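Local coordinates for sporozoite-specific SAG protein (Toxoplasma gondii, PDB 2WNK) that is a SAG2-related surface antigen of the parasite's sporozoite stage, built from two SRS domains and probably involved in contact with host cells, at residues A58-Q70 / F82-V96. Residues are numbered along the deposited sequence; the frame is centred on the assembly and turned at random.
Sequences ALKDVLKSASLAQ and FTLTVDALPEAETSV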
loop_
_atom_site.group_PDB
_atom_site.type_symbol
_atom_site.label_atom_id
_atom_site.label_comp_id
_atom_site.label_asym_id
_atom_site.label_seq_id
_atom_site.Cartn_x
_atom_site.Cartn_y
_atom_site.Cartn_z
ATOM N N ALA A 58 -11.176 -19.536 3.238
ATOM C CA ALA A 58 -10.892 -18.802 4.466
ATOM C C ALA A 58 -9.963 -17.640 4.161
ATOM O O ALA A 58 -8.972 -17.778 3.413
ATOM C CB ALA A 58 -10.257 -19.732 5.510
ATOM N N LEU A 59 -10.257 -16.495 4.755
ATOM C CA LEU A 59 -9.442 -15.320 4.543
ATOM C C LEU A 59 -7.938 -15.559 4.809
ATOM O O LEU A 59 -7.090 -15.060 4.065
ATOM C CB LEU A 59 -9.964 -14.153 5.390
ATOM C CG LEU A 59 -9.091 -12.899 5.358
ATOM C CD1 LEU A 59 -8.996 -12.290 3.963
ATOM C CD2 LEU A 59 -9.657 -11.866 6.325
ATOM N N LYS A 60 -7.582 -16.272 5.879
ATOM C CA LYS A 60 -6.145 -16.426 6.193
ATOM C C LYS A 60 -5.371 -17.290 5.208
ATOM O O LYS A 60 -4.128 -17.280 5.213
ATOM C CB LYS A 60 -5.903 -16.959 7.597
ATOM C CG LYS A 60 -6.936 -17.923 8.096
ATOM C CD LYS A 60 -8.075 -17.090 8.684
ATOM C CE LYS A 60 -7.664 -15.604 8.928
ATOM N NZ LYS A 60 -8.816 -14.626 9.027
ATOM N N ASP A 61 -6.109 -18.050 4.410
ATOM C CA ASP A 61 -5.547 -18.909 3.361
ATOM C C ASP A 61 -5.397 -18.181 2.034
ATOM O O ASP A 61 -4.838 -18.746 1.065
ATOM C CB ASP A 61 -6.462 -20.105 3.144
ATOM C CG ASP A 61 -6.412 -21.072 4.283
ATOM O OD1 ASP A 61 -5.354 -21.130 4.949
ATOM O OD2 ASP A 61 -7.418 -21.777 4.501
ATOM N N VAL A 62 -5.953 -16.972 1.951
ATOM C CA VAL A 62 -5.762 -16.130 0.755
ATOM C C VAL A 62 -4.928 -14.894 1.042
ATOM O O VAL A 62 -4.059 -14.508 0.262
ATOM C CB VAL A 62 -7.109 -15.728 0.141
ATOM C CG1 VAL A 62 -6.893 -14.867 -1.077
ATOM C CG2 VAL A 62 -7.844 -16.963 -0.239
ATOM N N LEU A 63 -5.189 -14.274 2.189
ATOM C CA LEU A 63 -4.379 -13.172 2.678
ATOM C C LEU A 63 -3.994 -13.514 4.115
ATOM O O LEU A 63 -4.828 -13.464 5.021
ATOM C CB LEU A 63 -5.177 -11.861 2.631
ATOM C CG LEU A 63 -5.593 -11.354 1.252
ATOM C CD1 LEU A 63 -6.569 -10.188 1.437
ATOM C CD2 LEU A 63 -4.380 -10.912 0.441
ATOM N N LYS A 64 -2.731 -13.866 4.305
ATOM C CA LYS A 64 -2.260 -14.472 5.547
ATOM C C LYS A 64 -2.307 -13.557 6.773
ATOM O O LYS A 64 -2.361 -14.052 7.905
ATOM C CB LYS A 64 -0.830 -14.988 5.371
ATOM C CG LYS A 64 -0.611 -15.936 4.206
ATOM C CD LYS A 64 -1.154 -17.334 4.490
ATOM C CE LYS A 64 -0.518 -18.368 3.550
ATOM N NZ LYS A 64 -0.551 -17.957 2.103
ATOM N N SER A 65 -2.232 -12.245 6.574
ATOM C CA SER A 65 -2.315 -11.325 7.703
ATOM C C SER A 65 -3.301 -10.199 7.396
ATOM O O SER A 65 -2.923 -9.101 7.031
ATOM C CB SER A 65 -0.932 -10.779 8.117
ATOM O OG SER A 65 -0.127 -10.485 6.994
ATOM N N ALA A 66 -4.580 -10.517 7.504
ATOM C CA ALA A 66 -5.635 -9.585 7.169
ATOM C C ALA A 66 -6.800 -9.883 8.102
ATOM O O ALA A 66 -6.845 -10.942 8.725
ATOM C CB ALA A 66 -6.053 -9.780 5.743
ATOM N N SER A 67 -7.724 -8.940 8.204
ATOM C CA SER A 67 -8.931 -9.170 8.962
ATOM C C SER A 67 -10.079 -8.371 8.375
ATOM O O SER A 67 -9.848 -7.317 7.798
ATOM C CB SER A 67 -8.697 -8.739 10.415
ATOM O OG SER A 67 -8.356 -7.368 10.455
ATOM N N LEU A 68 -11.306 -8.882 8.543
ATOM C CA LEU A 68 -12.522 -8.185 8.170
ATOM C C LEU A 68 -13.345 -7.967 9.438
ATOM O O LEU A 68 -13.616 -8.931 10.166
ATOM C CB LEU A 68 -13.374 -9.047 7.222
ATOM C CG LEU A 68 -14.578 -8.426 6.514
ATOM C CD1 LEU A 68 -14.195 -7.348 5.462
ATOM C CD2 LEU A 68 -15.361 -9.556 5.859
ATOM N N ALA A 69 -13.761 -6.721 9.659
ATOM C CA ALA A 69 -14.687 -6.369 10.755
ATOM C C ALA A 69 -16.034 -5.968 10.180
ATOM O O ALA A 69 -16.122 -5.533 9.036
ATOM C CB ALA A 69 -14.121 -5.235 11.598
ATOM N N GLN A 70 -17.083 -6.125 10.987
ATOM C CA GLN A 70 -18.442 -5.790 10.589
ATOM C C GLN A 70 -19.053 -4.905 11.656
ATOM O O GLN A 70 -18.835 -5.135 12.842
ATOM C CB GLN A 70 -19.279 -7.061 10.504
ATOM C CG GLN A 70 -20.724 -6.822 10.101
ATOM C CD GLN A 70 -21.596 -8.088 10.192
ATOM O OE1 GLN A 70 -22.017 -8.488 11.276
ATOM N NE2 GLN A 70 -21.891 -8.691 9.055
ATOM N N PHE A 82 -18.359 -2.669 6.564
ATOM C CA PHE A 82 -17.278 -3.628 6.651
ATOM C C PHE A 82 -15.930 -2.946 6.533
ATOM O O PHE A 82 -15.790 -1.995 5.758
ATOM C CB PHE A 82 -17.419 -4.675 5.541
ATOM C CG PHE A 82 -18.656 -5.475 5.681
ATOM C CD1 PHE A 82 -19.841 -5.070 5.062
ATOM C CD2 PHE A 82 -18.682 -6.541 6.556
ATOM C CE1 PHE A 82 -21.014 -5.778 5.279
ATOM C CE2 PHE A 82 -19.851 -7.247 6.763
ATOM C CZ PHE A 82 -21.016 -6.866 6.126
ATOM N N THR A 83 -14.941 -3.498 7.234
ATOM C CA THR A 83 -13.566 -2.961 7.220
ATOM C C THR A 83 -12.600 -4.103 6.979
ATOM O O THR A 83 -12.503 -5.011 7.793
ATOM C CB THR A 83 -13.237 -2.261 8.575
ATOM O OG1 THR A 83 -14.226 -1.270 8.816
ATOM C CG2 THR A 83 -11.883 -1.573 8.524
ATOM N N LEU A 84 -11.880 -4.063 5.858
ATOM C CA LEU A 84 -10.905 -5.082 5.570
ATOM C C LEU A 84 -9.558 -4.431 5.802
ATOM O O LEU A 84 -9.227 -3.429 5.154
ATOM C CB LEU A 84 -10.986 -5.553 4.110
ATOM C CG LEU A 84 -9.867 -6.565 3.803
ATOM C CD1 LEU A 84 -10.258 -7.942 4.378
ATOM C CD2 LEU A 84 -9.536 -6.641 2.269
ATOM N N THR A 85 -8.801 -4.991 6.745
ATOM C CA THR A 85 -7.459 -4.529 7.023
ATOM C C THR A 85 -6.461 -5.527 6.495
ATOM O O THR A 85 -6.595 -6.722 6.743
ATOM C CB THR A 85 -7.246 -4.414 8.527
ATOM O OG1 THR A 85 -8.128 -3.414 9.033
ATOM C CG2 THR A 85 -5.800 -3.989 8.835
ATOM N N VAL A 86 -5.476 -5.050 5.732
ATOM C CA VAL A 86 -4.431 -5.918 5.201
ATOM C C VAL A 86 -3.087 -5.534 5.825
ATOM O O VAL A 86 -2.440 -4.575 5.388
ATOM C CB VAL A 86 -4.347 -5.839 3.674
ATOM C CG1 VAL A 86 -3.311 -6.822 3.166
ATOM C CG2 VAL A 86 -5.720 -6.147 3.054
ATOM N N ASP A 87 -2.690 -6.310 6.832
ATOM C CA ASP A 87 -1.545 -6.025 7.701
ATOM C C ASP A 87 -0.220 -6.236 6.951
ATOM O O ASP A 87 0.736 -5.482 7.135
ATOM C CB ASP A 87 -1.597 -6.921 8.967
ATOM C CG ASP A 87 -2.796 -6.600 9.890
ATOM O OD1 ASP A 87 -2.995 -5.422 10.220
ATOM O OD2 ASP A 87 -3.555 -7.527 10.277
ATOM N N ALA A 88 -0.159 -7.272 6.118
ATOM C CA ALA A 88 1.017 -7.512 5.284
ATOM C C ALA A 88 0.538 -7.852 3.887
ATOM O O ALA A 88 -0.460 -8.570 3.742
ATOM C CB ALA A 88 1.875 -8.653 5.855
ATOM N N LEU A 89 1.187 -7.301 2.860
ATOM C CA LEU A 89 0.775 -7.583 1.474
ATOM C C LEU A 89 1.249 -8.966 1.041
ATOM O O LEU A 89 2.298 -9.433 1.473
ATOM C CB LEU A 89 1.265 -6.512 0.485
ATOM C CG LEU A 89 0.778 -5.071 0.689
ATOM C CD1 LEU A 89 1.365 -4.131 -0.337
ATOM C CD2 LEU A 89 -0.723 -5.064 0.565
ATOM N N PRO A 90 0.457 -9.629 0.211
ATOM C CA PRO A 90 0.806 -10.975 -0.224
ATOM C C PRO A 90 2.007 -10.936 -1.171
ATOM O O PRO A 90 2.323 -9.890 -1.730
ATOM C CB PRO A 90 -0.451 -11.436 -0.968
ATOM C CG PRO A 90 -1.084 -10.180 -1.452
ATOM C CD PRO A 90 -0.793 -9.138 -0.400
ATOM N N GLU A 91 2.647 -12.072 -1.408
ATOM C CA GLU A 91 3.802 -12.017 -2.304
ATOM C C GLU A 91 3.400 -11.819 -3.754
ATOM O O GLU A 91 4.185 -11.290 -4.545
ATOM C CB GLU A 91 4.739 -13.212 -2.169
ATOM C CG GLU A 91 6.217 -12.787 -2.428
ATOM C CD GLU A 91 6.578 -11.440 -1.754
ATOM O OE1 GLU A 91 6.722 -10.404 -2.454
ATOM O OE2 GLU A 91 6.698 -11.405 -0.510
ATOM N N ALA A 92 2.193 -12.270 -4.104
ATOM C CA ALA A 92 1.659 -12.053 -5.430
ATOM C C ALA A 92 0.335 -11.300 -5.336
ATOM O O ALA A 92 -0.448 -11.537 -4.431
ATOM C CB ALA A 92 1.436 -13.380 -6.133
ATOM N N GLU A 93 0.100 -10.415 -6.295
ATOM C CA GLU A 93 -1.163 -9.688 -6.409
ATOM C C GLU A 93 -2.324 -10.666 -6.494
ATOM O O GLU A 93 -2.259 -11.665 -7.242
ATOM C CB GLU A 93 -1.117 -8.842 -7.679
ATOM C CG GLU A 93 -2.430 -8.373 -8.207
ATOM C CD GLU A 93 -2.282 -7.271 -9.229
ATOM O OE1 GLU A 93 -1.394 -6.417 -9.056
ATOM O OE2 GLU A 93 -3.048 -7.249 -10.217
ATOM N N THR A 94 -3.388 -10.389 -5.750
ATOM C CA THR A 94 -4.545 -11.248 -5.860
ATOM C C THR A 94 -5.829 -10.496 -5.584
ATOM O O THR A 94 -5.823 -9.290 -5.250
ATOM C CB THR A 94 -4.393 -12.446 -4.935
ATOM O OG1 THR A 94 -5.425 -13.406 -5.236
ATOM C CG2 THR A 94 -4.420 -11.994 -3.508
ATOM N N SER A 95 -6.936 -11.211 -5.734
ATOM C CA SER A 95 -8.248 -10.589 -5.638
ATOM C C SER A 95 -9.110 -11.355 -4.641
ATOM O O SER A 95 -9.128 -12.591 -4.628
ATOM C CB SER A 95 -8.954 -10.603 -6.991
ATOM O OG SER A 95 -8.440 -9.619 -7.873
ATOM N N VAL A 96 -9.833 -10.627 -3.800
ATOM C CA VAL A 96 -10.913 -11.218 -3.038
ATOM C C VAL A 96 -12.252 -10.551 -3.404
ATOM O O VAL A 96 -12.285 -9.418 -3.860
ATOM C CB VAL A 96 -10.694 -11.205 -1.507
ATOM C CG1 VAL A 96 -9.401 -12.010 -1.152
ATOM C CG2 VAL A 96 -10.584 -9.791 -0.958
HETATM O O HOH W 1 -10.572 -4.812 9.837
#
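Gln70 lies alongside Phe82 in the non-hydrogen-bonded pair at one end of the antiparallel pairing, both side chains pointing the same way. Gln70 CG stands anti to the backbone N (chi1 180°) and the extended chain passes the CE2 side of the ring, CB and CG off its plane: Gln70 CB meets Phe82 CE2 and CD2, Gln70 CG comes to 3.5 Å from Phe82 CE2 and also reaches CZ, Gln70 CD faces CE2, and NE2 comes down near the plane at the ring edge, 3.4 Å from Phe82 CE2 and close to CZ. Amide and ring planes are 64° apart, and Phe26 meets the Phe82 ring from strand 22-28. Back along the hairpin, Ala69 and Thr83 exchange two backbone hydrogen bonds, as do Ser67 and Thr85. Strands 66-72 and 80-86 thus form the antiparallel hairpin of a three-stranded sheet in the N-terminal SRS domain, with 66-72 at its margin. On the Ser67, Thr83 and Thr85 face, a water donates to Thr83 O, bonds Thr85 OG1 and reaches Ser67 OG weakly. On the other face Leu68 crosses Leu84 at about a right angle, its CD1 3.9 Å from Leu84 CB, while Leu84 also rests on Ile125 of strand 121-127, in the facing four-stranded sheet. Beyond the ladder Ser65 O accepts from Asp87 N at 2.8 Å and, weakly, from Ala88 N. Leu63 CD1 approaches Val86 and Val96, and its CD2 lies 3.9 Å from Pro90 CG. Val62 and Val96 slide past each other in opposite directions, CG1 to CG1 3.8 Å.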